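Long-range contacts in Tle cognate immunity protein 4 C-terminal domain-containing protein (Pseudomonas aeruginosa PAO1, PDB 4R1D), which probably protects the bacterium against its own type VI secretion lipase Tle4, with which it forms a complex as the cognate immunity protein: residues H9-F14 with A26-W31; I35-D40 with H106-K111; R131-R136 with F147-A152; K139-E144 with R296-S301. One frame throughout, in Å; residues are numbered along the deposited sequence.

Contact 1: residues H9-F14 with A26-W31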
# COMPACT_ATOMS: atom_id res chain seq x y z
N HIS B 9 5.57 -25.84 18.87
CA HIS B 9 4.40 -25.45 18.11
C HIS B 9 4.46 -26.06 16.71
O HIS B 9 5.53 -26.17 16.12
CB HIS B 9 4.32 -23.93 17.97
CG HIS B 9 4.13 -23.20 19.27
ND1 HIS B 9 2.89 -22.89 19.77
CD2 HIS B 9 5.03 -22.71 20.15
CE1 HIS B 9 3.03 -22.25 20.91
NE2 HIS B 9 4.32 -22.12 21.17
N CYS B 10 3.30 -26.43 16.17
CA CYS B 10 3.20 -26.87 14.78
C CYS B 10 2.71 -25.72 13.93
O CYS B 10 1.66 -25.14 14.22
CB CYS B 10 2.18 -27.98 14.64
SG CYS B 10 2.50 -29.46 15.59
N PHE B 11 3.47 -25.38 12.90
CA PHE B 11 3.04 -24.40 11.91
C PHE B 11 3.27 -25.00 10.52
O PHE B 11 4.40 -25.34 10.17
CB PHE B 11 3.81 -23.08 12.05
CG PHE B 11 3.65 -22.41 13.39
CD1 PHE B 11 2.39 -22.03 13.84
CD2 PHE B 11 4.75 -22.13 14.17
CE1 PHE B 11 2.24 -21.40 15.08
CE2 PHE B 11 4.62 -21.49 15.41
CZ PHE B 11 3.36 -21.13 15.86
N GLY B 12 2.20 -25.20 9.76
CA GLY B 12 2.35 -25.78 8.43
C GLY B 12 3.01 -27.15 8.54
O GLY B 12 2.52 -28.01 9.29
N ARG B 13 4.11 -27.35 7.82
CA ARG B 13 4.81 -28.64 7.84
C ARG B 13 5.88 -28.70 8.92
O ARG B 13 6.56 -29.71 9.05
CB ARG B 13 5.48 -28.92 6.47
CG ARG B 13 4.55 -28.82 5.27
CD ARG B 13 3.70 -30.07 5.06
NE ARG B 13 2.59 -29.84 4.13
CZ ARG B 13 1.76 -30.78 3.69
NH1 ARG B 13 1.93 -32.04 4.08
NH2 ARG B 13 0.77 -30.47 2.87
N PHE B 14 6.01 -27.62 9.69
CA PHE B 14 7.17 -27.45 10.56
C PHE B 14 6.85 -27.41 12.05
O PHE B 14 5.71 -27.21 12.45
CB PHE B 14 7.98 -26.21 10.13
CG PHE B 14 8.70 -26.41 8.83
CD1 PHE B 14 10.05 -26.73 8.81
CD2 PHE B 14 8.02 -26.32 7.62
CE1 PHE B 14 10.71 -26.94 7.62
CE2 PHE B 14 8.68 -26.54 6.42
CZ PHE B 14 10.02 -26.85 6.42
N ALA B 26 -0.79 -16.04 14.20
CA ALA B 26 -0.48 -16.85 13.03
C ALA B 26 -1.50 -16.70 11.93
O ALA B 26 -2.69 -16.48 12.18
CB ALA B 26 -0.36 -18.31 13.42
N GLY B 27 -1.03 -16.86 10.70
CA GLY B 27 -1.89 -16.90 9.54
C GLY B 27 -1.46 -18.02 8.61
O GLY B 27 -0.26 -18.32 8.51
N TYR B 28 -2.43 -18.62 7.92
CA TYR B 28 -2.20 -19.75 7.03
C TYR B 28 -2.88 -19.46 5.72
O TYR B 28 -3.97 -18.91 5.70
CB TYR B 28 -2.79 -21.03 7.63
CG TYR B 28 -2.24 -21.28 8.99
CD1 TYR B 28 -1.01 -21.92 9.15
CD2 TYR B 28 -2.91 -20.85 10.12
CE1 TYR B 28 -0.48 -22.13 10.39
CE2 TYR B 28 -2.39 -21.07 11.39
CZ TYR B 28 -1.17 -21.71 11.51
OH TYR B 28 -0.62 -21.94 12.75
N TYR B 29 -2.23 -19.84 4.62
CA TYR B 29 -2.71 -19.47 3.30
C TYR B 29 -2.62 -20.66 2.35
O TYR B 29 -1.58 -21.33 2.28
CB TYR B 29 -1.86 -18.29 2.75
CG TYR B 29 -1.68 -17.17 3.75
CD1 TYR B 29 -0.69 -17.23 4.72
CD2 TYR B 29 -2.51 -16.05 3.73
CE1 TYR B 29 -0.52 -16.21 5.64
CE2 TYR B 29 -2.35 -15.01 4.66
CZ TYR B 29 -1.36 -15.11 5.61
OH TYR B 29 -1.18 -14.10 6.53
N LEU B 30 -3.71 -20.90 1.63
CA LEU B 30 -3.79 -22.00 0.68
C LEU B 30 -4.06 -21.43 -0.71
O LEU B 30 -5.01 -20.68 -0.91
CB LEU B 30 -4.93 -22.93 1.10
CG LEU B 30 -5.10 -24.25 0.37
CD1 LEU B 30 -3.86 -25.14 0.54
CD2 LEU B 30 -6.35 -24.93 0.90
N TRP B 31 -3.21 -21.81 -1.67
CA TRP B 31 -3.28 -21.26 -3.02
C TRP B 31 -3.35 -19.74 -2.94
O TRP B 31 -4.01 -19.09 -3.73
CB TRP B 31 -4.47 -21.86 -3.79
CG TRP B 31 -4.34 -23.36 -3.95
CD1 TRP B 31 -4.98 -24.32 -3.21
CD2 TRP B 31 -3.50 -24.06 -4.87
NE1 TRP B 31 -4.58 -25.57 -3.62
CE2 TRP B 31 -3.68 -25.44 -4.64
CE3 TRP B 31 -2.61 -23.65 -5.87
CZ2 TRP B 31 -3.00 -26.41 -5.38
CZ3 TRP B 31 -1.94 -24.61 -6.60
CH2 TRP B 31 -2.14 -25.98 -6.35

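Contact 2: residues I35-D40 with H106-K111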
# COMPACT_ATOMS: atom_id res chain seq x y z
N ILE B 35 -6.74 -19.10 4.91
CA ILE B 35 -7.72 -19.97 5.53
C ILE B 35 -7.86 -19.50 6.97
O ILE B 35 -6.93 -19.62 7.78
CB ILE B 35 -7.38 -21.48 5.41
CG1 ILE B 35 -8.46 -22.31 6.11
CG2 ILE B 35 -5.98 -21.79 5.94
CD1 ILE B 35 -8.60 -23.73 5.55
N GLU B 36 -9.01 -18.90 7.25
CA GLU B 36 -9.28 -18.22 8.52
C GLU B 36 -10.10 -19.10 9.46
O GLU B 36 -11.16 -19.60 9.08
CB GLU B 36 -10.03 -16.91 8.26
CG GLU B 36 -10.27 -16.08 9.51
CD GLU B 36 -11.22 -14.91 9.27
OE1 GLU B 36 -11.84 -14.86 8.19
OE2 GLU B 36 -11.34 -14.05 10.18
N TYR B 37 -9.60 -19.29 10.68
CA TYR B 37 -10.35 -20.02 11.69
C TYR B 37 -11.45 -19.14 12.27
O TYR B 37 -11.21 -17.99 12.65
CB TYR B 37 -9.40 -20.49 12.80
CG TYR B 37 -10.15 -20.95 14.02
CD1 TYR B 37 -10.86 -22.14 14.02
CD2 TYR B 37 -10.18 -20.17 15.16
CE1 TYR B 37 -11.56 -22.55 15.14
CE2 TYR B 37 -10.88 -20.56 16.28
CZ TYR B 37 -11.56 -21.75 16.27
OH TYR B 37 -12.25 -22.12 17.39
N LEU B 38 -12.66 -19.68 12.35
CA LEU B 38 -13.80 -18.92 12.85
C LEU B 38 -14.24 -19.47 14.21
O LEU B 38 -14.17 -20.68 14.42
CB LEU B 38 -14.97 -19.03 11.87
CG LEU B 38 -14.70 -18.61 10.42
CD1 LEU B 38 -15.96 -18.82 9.56
CD2 LEU B 38 -14.25 -17.17 10.37
N ASP B 39 -14.70 -18.59 15.09
CA ASP B 39 -15.17 -18.98 16.42
C ASP B 39 -16.57 -19.57 16.37
O ASP B 39 -17.08 -20.07 17.38
CB ASP B 39 -15.18 -17.78 17.37
CG ASP B 39 -13.79 -17.30 17.72
OD1 ASP B 39 -12.90 -18.15 17.90
OD2 ASP B 39 -13.59 -16.07 17.81
N ASP B 40 -17.19 -19.51 15.20
CA ASP B 40 -18.59 -19.89 15.03
C ASP B 40 -18.95 -21.26 15.55
O ASP B 40 -18.26 -22.24 15.29
CB ASP B 40 -18.98 -19.85 13.55
CG ASP B 40 -18.96 -18.45 12.97
OD1 ASP B 40 -18.07 -17.66 13.35
OD2 ASP B 40 -19.84 -18.14 12.15
N HIS B 106 -14.66 -27.77 13.79
CA HIS B 106 -14.19 -26.39 13.85
C HIS B 106 -14.49 -25.81 12.48
O HIS B 106 -14.42 -26.52 11.48
CB HIS B 106 -12.68 -26.31 14.08
CG HIS B 106 -12.21 -26.98 15.33
ND1 HIS B 106 -12.49 -26.48 16.59
CD2 HIS B 106 -11.49 -28.10 15.52
CE1 HIS B 106 -11.95 -27.27 17.50
NE2 HIS B 106 -11.34 -28.27 16.88
N VAL B 107 -14.80 -24.52 12.44
CA VAL B 107 -15.18 -23.88 11.19
C VAL B 107 -14.08 -22.99 10.62
O VAL B 107 -13.37 -22.34 11.37
CB VAL B 107 -16.44 -23.04 11.39
CG1 VAL B 107 -16.34 -21.74 10.64
CG2 VAL B 107 -17.64 -23.80 10.93
N TYR B 108 -13.96 -22.98 9.30
CA TYR B 108 -12.97 -22.14 8.62
C TYR B 108 -13.57 -21.45 7.41
O TYR B 108 -14.45 -22.00 6.74
CB TYR B 108 -11.78 -22.98 8.16
CG TYR B 108 -11.14 -23.73 9.30
CD1 TYR B 108 -10.00 -23.25 9.93
CD2 TYR B 108 -11.72 -24.91 9.77
CE1 TYR B 108 -9.44 -23.93 10.99
CE2 TYR B 108 -11.17 -25.59 10.82
CZ TYR B 108 -10.03 -25.11 11.43
OH TYR B 108 -9.49 -25.81 12.48
N ARG B 109 -13.08 -20.24 7.13
CA ARG B 109 -13.45 -19.53 5.92
C ARG B 109 -12.22 -19.44 5.02
O ARG B 109 -11.15 -19.06 5.47
CB ARG B 109 -13.94 -18.12 6.25
CG ARG B 109 -14.35 -17.33 5.02
CD ARG B 109 -14.69 -15.89 5.37
NE ARG B 109 -15.48 -15.26 4.32
CZ ARG B 109 -15.88 -13.99 4.33
NH1 ARG B 109 -15.54 -13.20 5.33
NH2 ARG B 109 -16.61 -13.51 3.33
N TRP B 110 -12.38 -19.80 3.75
CA TRP B 110 -11.27 -19.76 2.81
C TRP B 110 -11.79 -19.14 1.52
O TRP B 110 -12.43 -19.81 0.71
CB TRP B 110 -10.72 -21.16 2.58
CG TRP B 110 -9.59 -21.19 1.58
CD1 TRP B 110 -8.48 -20.38 1.56
CD2 TRP B 110 -9.46 -22.06 0.45
NE1 TRP B 110 -7.66 -20.71 0.49
CE2 TRP B 110 -8.25 -21.74 -0.20
CE3 TRP B 110 -10.25 -23.10 -0.06
CZ2 TRP B 110 -7.81 -22.41 -1.34
CZ3 TRP B 110 -9.81 -23.77 -1.21
CH2 TRP B 110 -8.60 -23.42 -1.82
N LYS B 111 -11.53 -17.85 1.35
CA LYS B 111 -12.15 -17.11 0.26
C LYS B 111 -11.11 -16.55 -0.69
O LYS B 111 -10.10 -16.00 -0.26
CB LYS B 111 -13.01 -15.96 0.82
CG LYS B 111 -13.64 -15.07 -0.25
CD LYS B 111 -14.42 -13.92 0.37
CE LYS B 111 -13.50 -12.99 1.15
NZ LYS B 111 -14.23 -11.80 1.67
O HOH W 1 -13.85 -13.22 7.77
O HOH W 2 -14.21 -24.11 16.92

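Contact 3: residues R131-R136 with F147-A152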
# COMPACT_ATOMS: atom_id res chain seq x y z
N ARG B 131 -12.48 -33.20 2.44
CA ARG B 131 -12.10 -34.57 2.78
C ARG B 131 -10.89 -34.61 3.71
O ARG B 131 -10.80 -35.47 4.58
CB ARG B 131 -11.78 -35.39 1.53
CG ARG B 131 -12.98 -35.70 0.65
CD ARG B 131 -12.65 -36.77 -0.39
NE ARG B 131 -11.64 -36.34 -1.35
CZ ARG B 131 -11.90 -35.71 -2.49
NH1 ARG B 131 -13.16 -35.43 -2.81
NH2 ARG B 131 -10.92 -35.37 -3.30
N ASN B 132 -9.95 -33.68 3.51
CA ASN B 132 -8.64 -33.75 4.17
C ASN B 132 -8.50 -32.96 5.47
O ASN B 132 -7.48 -33.08 6.15
CB ASN B 132 -7.54 -33.30 3.20
CG ASN B 132 -7.48 -34.14 1.92
OD1 ASN B 132 -7.88 -35.31 1.90
ND2 ASN B 132 -6.95 -33.55 0.86
N LEU B 133 -9.48 -32.14 5.81
CA LEU B 133 -9.33 -31.26 6.98
C LEU B 133 -9.57 -32.02 8.29
O LEU B 133 -10.70 -32.33 8.62
CB LEU B 133 -10.26 -30.04 6.88
CG LEU B 133 -9.95 -28.90 7.86
CD1 LEU B 133 -8.49 -28.45 7.75
CD2 LEU B 133 -10.89 -27.72 7.66
N ARG B 134 -8.49 -32.32 9.01
CA ARG B 134 -8.56 -33.15 10.21
C ARG B 134 -8.38 -32.29 11.45
O ARG B 134 -7.49 -31.45 11.50
CB ARG B 134 -7.45 -34.20 10.20
CG ARG B 134 -7.43 -35.11 8.99
CD ARG B 134 -8.36 -36.31 9.14
NE ARG B 134 -7.89 -37.44 8.34
CZ ARG B 134 -8.26 -37.69 7.09
NH1 ARG B 134 -9.13 -36.90 6.48
NH2 ARG B 134 -7.77 -38.75 6.45
N SER B 135 -9.21 -32.51 12.47
CA SER B 135 -9.06 -31.75 13.72
C SER B 135 -7.84 -32.22 14.53
O SER B 135 -7.41 -33.39 14.43
CB SER B 135 -10.33 -31.90 14.55
OG SER B 135 -10.62 -33.27 14.75
N ARG B 136 -7.29 -31.32 15.34
CA ARG B 136 -6.26 -31.65 16.32
C ARG B 136 -6.41 -30.70 17.51
O ARG B 136 -6.97 -29.62 17.37
CB ARG B 136 -4.84 -31.54 15.71
CG ARG B 136 -4.37 -30.09 15.48
CD ARG B 136 -3.00 -29.99 14.79
NE ARG B 136 -2.72 -28.57 14.53
CZ ARG B 136 -1.95 -27.80 15.30
NH1 ARG B 136 -1.33 -28.30 16.35
NH2 ARG B 136 -1.80 -26.51 15.00
N PHE B 147 -0.51 -30.34 6.67
CA PHE B 147 -0.21 -28.93 6.90
C PHE B 147 -1.04 -28.41 8.08
O PHE B 147 -2.26 -28.31 8.00
CB PHE B 147 -0.54 -28.16 5.62
CG PHE B 147 -0.16 -26.70 5.65
CD1 PHE B 147 1.12 -26.30 5.29
CD2 PHE B 147 -1.08 -25.74 6.03
CE1 PHE B 147 1.46 -24.95 5.32
CE2 PHE B 147 -0.73 -24.41 6.06
CZ PHE B 147 0.53 -24.01 5.71
N CYS B 148 -0.37 -28.11 9.19
CA CYS B 148 -1.07 -27.71 10.41
C CYS B 148 -1.52 -26.27 10.36
O CYS B 148 -0.76 -25.39 9.98
CB CYS B 148 -0.19 -27.93 11.64
SG CYS B 148 0.00 -29.68 12.12
N ILE B 149 -2.77 -26.05 10.77
CA ILE B 149 -3.31 -24.71 10.93
C ILE B 149 -3.96 -24.65 12.33
O ILE B 149 -3.81 -25.59 13.11
CB ILE B 149 -4.33 -24.38 9.82
CG1 ILE B 149 -5.55 -25.31 9.91
CG2 ILE B 149 -3.66 -24.53 8.44
CD1 ILE B 149 -6.66 -24.97 8.94
N ASP B 150 -4.69 -23.58 12.64
CA ASP B 150 -5.38 -23.50 13.92
C ASP B 150 -6.32 -24.68 14.09
O ASP B 150 -7.20 -24.89 13.26
CB ASP B 150 -6.23 -22.23 14.02
CG ASP B 150 -5.45 -20.99 13.70
OD1 ASP B 150 -4.85 -20.40 14.63
OD2 ASP B 150 -5.42 -20.60 12.53
N HIS B 151 -6.13 -25.45 15.17
CA HIS B 151 -7.08 -26.49 15.56
C HIS B 151 -7.24 -27.64 14.56
O HIS B 151 -8.14 -28.47 14.69
CB HIS B 151 -8.46 -25.89 15.82
CG HIS B 151 -8.46 -24.82 16.87
ND1 HIS B 151 -8.40 -25.09 18.22
CD2 HIS B 151 -8.51 -23.47 16.76
CE1 HIS B 151 -8.42 -23.95 18.90
NE2 HIS B 151 -8.47 -22.95 18.03
N ALA B 152 -6.38 -27.70 13.55
CA ALA B 152 -6.53 -28.73 12.55
C ALA B 152 -5.27 -28.93 11.72
O ALA B 152 -4.26 -28.27 11.94
CB ALA B 152 -7.72 -28.41 11.64

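Contact 4: residues K139-E144 with R296-S301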
# COMPACT_ATOMS: atom_id res chain seq x y z
N LYS B 139 -2.26 -27.90 20.76
CA LYS B 139 -0.83 -28.20 20.79
C LYS B 139 -0.50 -29.64 20.40
O LYS B 139 0.63 -30.10 20.56
CB LYS B 139 -0.23 -27.85 22.16
CG LYS B 139 -0.42 -26.38 22.56
CD LYS B 139 0.27 -26.10 23.89
CE LYS B 139 -0.49 -25.07 24.73
NZ LYS B 139 -1.72 -25.65 25.36
N GLU B 140 -1.47 -30.35 19.84
CA GLU B 140 -1.25 -31.73 19.44
C GLU B 140 -0.37 -31.77 18.19
O GLU B 140 -0.65 -31.08 17.21
CB GLU B 140 -2.58 -32.42 19.17
CG GLU B 140 -2.44 -33.88 18.82
CD GLU B 140 -3.77 -34.54 18.50
OE1 GLU B 140 -4.79 -33.82 18.33
OE2 GLU B 140 -3.81 -35.78 18.44
N ILE B 141 0.67 -32.60 18.23
CA ILE B 141 1.58 -32.77 17.09
C ILE B 141 1.20 -34.01 16.29
O ILE B 141 1.39 -35.13 16.74
CB ILE B 141 3.02 -32.92 17.59
CG1 ILE B 141 3.41 -31.72 18.45
CG2 ILE B 141 3.99 -33.13 16.40
CD1 ILE B 141 4.84 -31.78 19.02
N PRO B 142 0.65 -33.82 15.08
CA PRO B 142 0.18 -34.97 14.31
C PRO B 142 1.33 -35.82 13.79
O PRO B 142 2.33 -35.29 13.32
CB PRO B 142 -0.56 -34.33 13.13
CG PRO B 142 -0.89 -32.94 13.59
CD PRO B 142 0.25 -32.54 14.47
N SER B 143 1.19 -37.15 13.87
CA SER B 143 2.19 -38.02 13.29
C SER B 143 1.86 -38.32 11.83
O SER B 143 2.71 -38.80 11.08
CB SER B 143 2.30 -39.32 14.10
OG SER B 143 1.09 -40.04 14.07
N GLU B 144 0.62 -38.04 11.42
CA GLU B 144 0.23 -38.15 10.02
C GLU B 144 0.78 -36.96 9.22
O GLU B 144 0.91 -35.87 9.77
CB GLU B 144 -1.31 -38.19 9.90
CG GLU B 144 -1.86 -37.95 8.49
CD GLU B 144 -3.37 -38.17 8.38
OE1 GLU B 144 -4.11 -37.93 9.36
OE2 GLU B 144 -3.83 -38.60 7.30
N ARG B 296 12.39 -27.34 12.68
CA ARG B 296 12.53 -28.60 11.95
C ARG B 296 11.21 -29.03 11.31
O ARG B 296 10.13 -28.68 11.78
CB ARG B 296 13.09 -29.71 12.85
CG ARG B 296 12.12 -30.30 13.89
CD ARG B 296 11.99 -29.41 15.10
NE ARG B 296 11.42 -30.14 16.24
CZ ARG B 296 11.15 -29.58 17.42
NH1 ARG B 296 11.37 -28.29 17.63
NH2 ARG B 296 10.65 -30.33 18.41
N VAL B 297 11.32 -29.78 10.22
CA VAL B 297 10.16 -30.38 9.59
C VAL B 297 9.52 -31.32 10.60
O VAL B 297 10.22 -32.03 11.31
CB VAL B 297 10.57 -31.21 8.36
CG1 VAL B 297 9.37 -31.91 7.77
CG2 VAL B 297 11.23 -30.32 7.32
N ARG B 298 8.20 -31.31 10.66
CA ARG B 298 7.50 -32.19 11.58
C ARG B 298 7.72 -33.63 11.14
O ARG B 298 7.40 -33.97 10.00
CB ARG B 298 6.01 -31.87 11.60
CG ARG B 298 5.23 -32.65 12.67
CD ARG B 298 3.75 -32.30 12.70
NE ARG B 298 2.99 -32.99 11.66
CZ ARG B 298 2.57 -32.44 10.54
NH1 ARG B 298 2.82 -31.15 10.29
NH2 ARG B 298 1.87 -33.15 9.66
N PRO B 299 8.28 -34.47 12.02
CA PRO B 299 8.42 -35.89 11.65
C PRO B 299 7.06 -36.51 11.43
O PRO B 299 6.17 -36.32 12.26
CB PRO B 299 9.07 -36.52 12.89
CG PRO B 299 9.73 -35.37 13.61
CD PRO B 299 8.83 -34.19 13.36
N THR B 300 6.89 -37.26 10.33
CA THR B 300 5.62 -37.90 10.06
C THR B 300 5.84 -39.33 9.58
O THR B 300 6.97 -39.75 9.35
CB THR B 300 4.79 -37.15 8.99
OG1 THR B 300 5.50 -37.14 7.74
CG2 THR B 300 4.51 -35.72 9.42
N SER B 301 4.75 -40.07 9.43
CA SER B 301 4.82 -41.44 8.95
C SER B 301 4.84 -41.49 7.43
O SER B 301 4.97 -42.56 6.83
CB SER B 301 3.63 -42.24 9.47
OG SER B 301 2.43 -41.54 9.24

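Contact 1: residues H9-F14 with A26-W31
Phe-11 and Tyr-28 meet at the edge of the phenylalanine ring, where a tight beta hairpin (strands 7-11 and 14-18, joined by a type II' turn) packs against strand 23-30. The phenol OH of Tyr-28 lies in the plane of the Phe-11 ring, just beyond its rim, 3.2 Å from CD1 of Phe-11. It abuts the CD1-CE1 edge, while the two side chains cross at about a right angle. Beside this meeting point Phe-11 CE1 comes within 4.4 Å of Ala-26 CB, and the backbone N of Gly-12 sits 4.1 Å from Tyr-28 CE1. Side chains span the gap: the strand segments 9-11 and 26-30 run 9.9 Å apart at closest, with 33° between their directions, too far for sheet pairing. One shell out, Phe-164 of strand 162-169 touches the side chains of both Phe-11 and Tyr-28, Val-166 touches Phe-11 and Ala-26, and Phe-147 and Ile-149 pack on Tyr-28. Phe-11 also opens the turn. Gly-12 follows with a positive phi of 58°, which favours glycine, and two backbone bonds close the hairpin: Phe-11 N to Phe-14 O at 2.9 Å and Phe-14 N to Phe-11 O at 2.8 Å.

Contact 2: residues I35-D40 with H106-K111
His-106 CB lies at the edge of the Tyr-37 ring, near CE1, and a water in the plane of the imidazole joins the two polar ends, 2.9 Å from His-106 ND1 and 2.8 Å from Tyr-37 OH. Val-107 follows with its carbonyl O accepting from Leu-38 N at 2.9 Å; the backbone N of Val-107 is buried without a partner in the model. Tyr-108 takes the edge of Tyr-37 on its face in an offset edge-to-face pair, centroids 5.7 Å apart and planes at 61°, while its CB packs on Ile-35 CG1. Beyond the ring, Tyr-108 OH bonds to Asp-150 O. The pairing is antiparallel, strand 33-38 beside strand 107-115, and Arg-109 gives it a full hydrogen-bonded pair with Glu-36: Glu-36 N to Arg-109 O and Arg-109 N to Glu-36 O both measure 2.8 Å. Both CG atoms set off anti to their backbone N (chi1 -176° and -180°), the side chains run side by side, and a water links Glu-36 OE1 (2.6 Å) to Arg-109 NH1 (3.0 Å); Arg-109 NH2 forms a salt bridge with Asp-96. Trp-110 rests CD1 against Ile-35, donates NE1 to Leu-30 O, and receives Arg-397 of the partner chain in a cation-pi contact.

Contact 3: residues R131-R136 with F147-A152
Arg-136 sends CG into the position between its backbone N and carbonyl carbon (chi1 73°) and then runs extended, which brings NE beside the Ile-149 to Ala-152 turn; a chi4 of 98° turns CZ across it. NE donates to Ala-152 O at 3.0 Å and NH2 to Ile-149 O at 2.9 Å. Both acceptors lie near the guanidinium plane, yet each donor stands above the plane of the carbonyl it reaches. Cys-148 SG covers one face of the guanidinium near its rim, 3.8 Å from NE of Arg-136, and NH1 is taken by Glu-140 O. The turn held in this way is a type II beta turn linking strands 146-149 and 152-155, the hairpin of a three-stranded antiparallel sheet that strand 133-135 completes. Ala-152 O accepts from two donors: Ile-149 N, across the hairpin, and Arg-136 NE reach it from opposite faces of its plane. On the side of strand 133-135, Ser-135 and Ala-152 form a non-hydrogen-bonded antiparallel pair, CA to CA 4.1 Å, their side chains diverging, and Arg-136 N bonds to His-151 O at 3.0 Å. Leu-133 CD1 lies 4.0 Å from Ala-152 CB and also touches Ile-149 CD1, the leucine and isoleucine side chains crossing at about a right angle. Tyr-108 of strand 107-115 packs on Leu-133, Ile-149 and Ala-152 alike.

Contact 4: residues K139-E144 with R296-S301
Ser-143 O is gripped by the end of the modelled chain: Ser-301 N donates to it at 2.9 Å, nearly along the C=O axis, and Ser-301 OG adds a weak bond at 3.3 Å. Thr-300 CA, 3.2 Å from the same Ser-143 O, supplies a CA-H...O contact. The second grip is Arg-298. Its chain leaves with CG anti to the backbone N (chi1 -173°) and bends at chi3 (81°), which swings NE toward Pro-142 O, 2.9 Å away; the donor is tilted somewhat from that carbonyl plane. NH2 reaches on to Glu-144 O at 2.9 Å, lying in the carbonyl plane with the oxygen in the guanidinium plane, and also bonds to Gly-146 O. One side chain thus bridges carbonyls two residues apart in the loop that joins strand 133-135 to strand 146-149, and ties that loop to the tail leaving strand 296-297. That tail is itself held to the hairpin of strands 7-11 and 14-18, since the backbones of Arg-298 and Arg-13 are hydrogen-bonded. The three carbonyl oxygens of Pro-142, Glu-144 and Gly-146 would probably help to stabilise the guanidinium charge. Pro-142 crosses the arginine at about a right angle: its CD meets Arg-298 CD on the stem at 3.9 Å, and its CG lies over one face of the guanidinium. Ile-141 slides past in the opposite direction, its CG2 3.8 Å from Arg-298 CD. Further along the tail, Thr-300 CG2 rests 3.6 Å from Glu-144 O, while Glu-144 OE1 bonds to Tyr-153 OH.

Overall arrangement
Contacts 1, 2 and 3 follow one another along the chain; the segments of contacts 3 and 4 alternate, with 139-144 lying between 131-136 and 147-152. Contacts 1 and 2, centres about 14 Å apart, share neighbouring strands 23-30 and 33-38. Contact 3 lies about 10 Å from contact 1 and 11 Å from contact 2, centre to centre, and meets both: Cys-148 N bonds to Gly-12 O, and the rings of His-151 and His-106 meet. Contact 4 is joined to contacts 1 and 3 but stays clear of contact 2, nearest atoms about 9 Å apart. Contact 3 joins a segment of the N-terminal immunity domain to one of the C-terminal domain. Tyr-29, in segment 26-31, and Trp-110 of contact 2 also touch the partner chain, presumably the lipase.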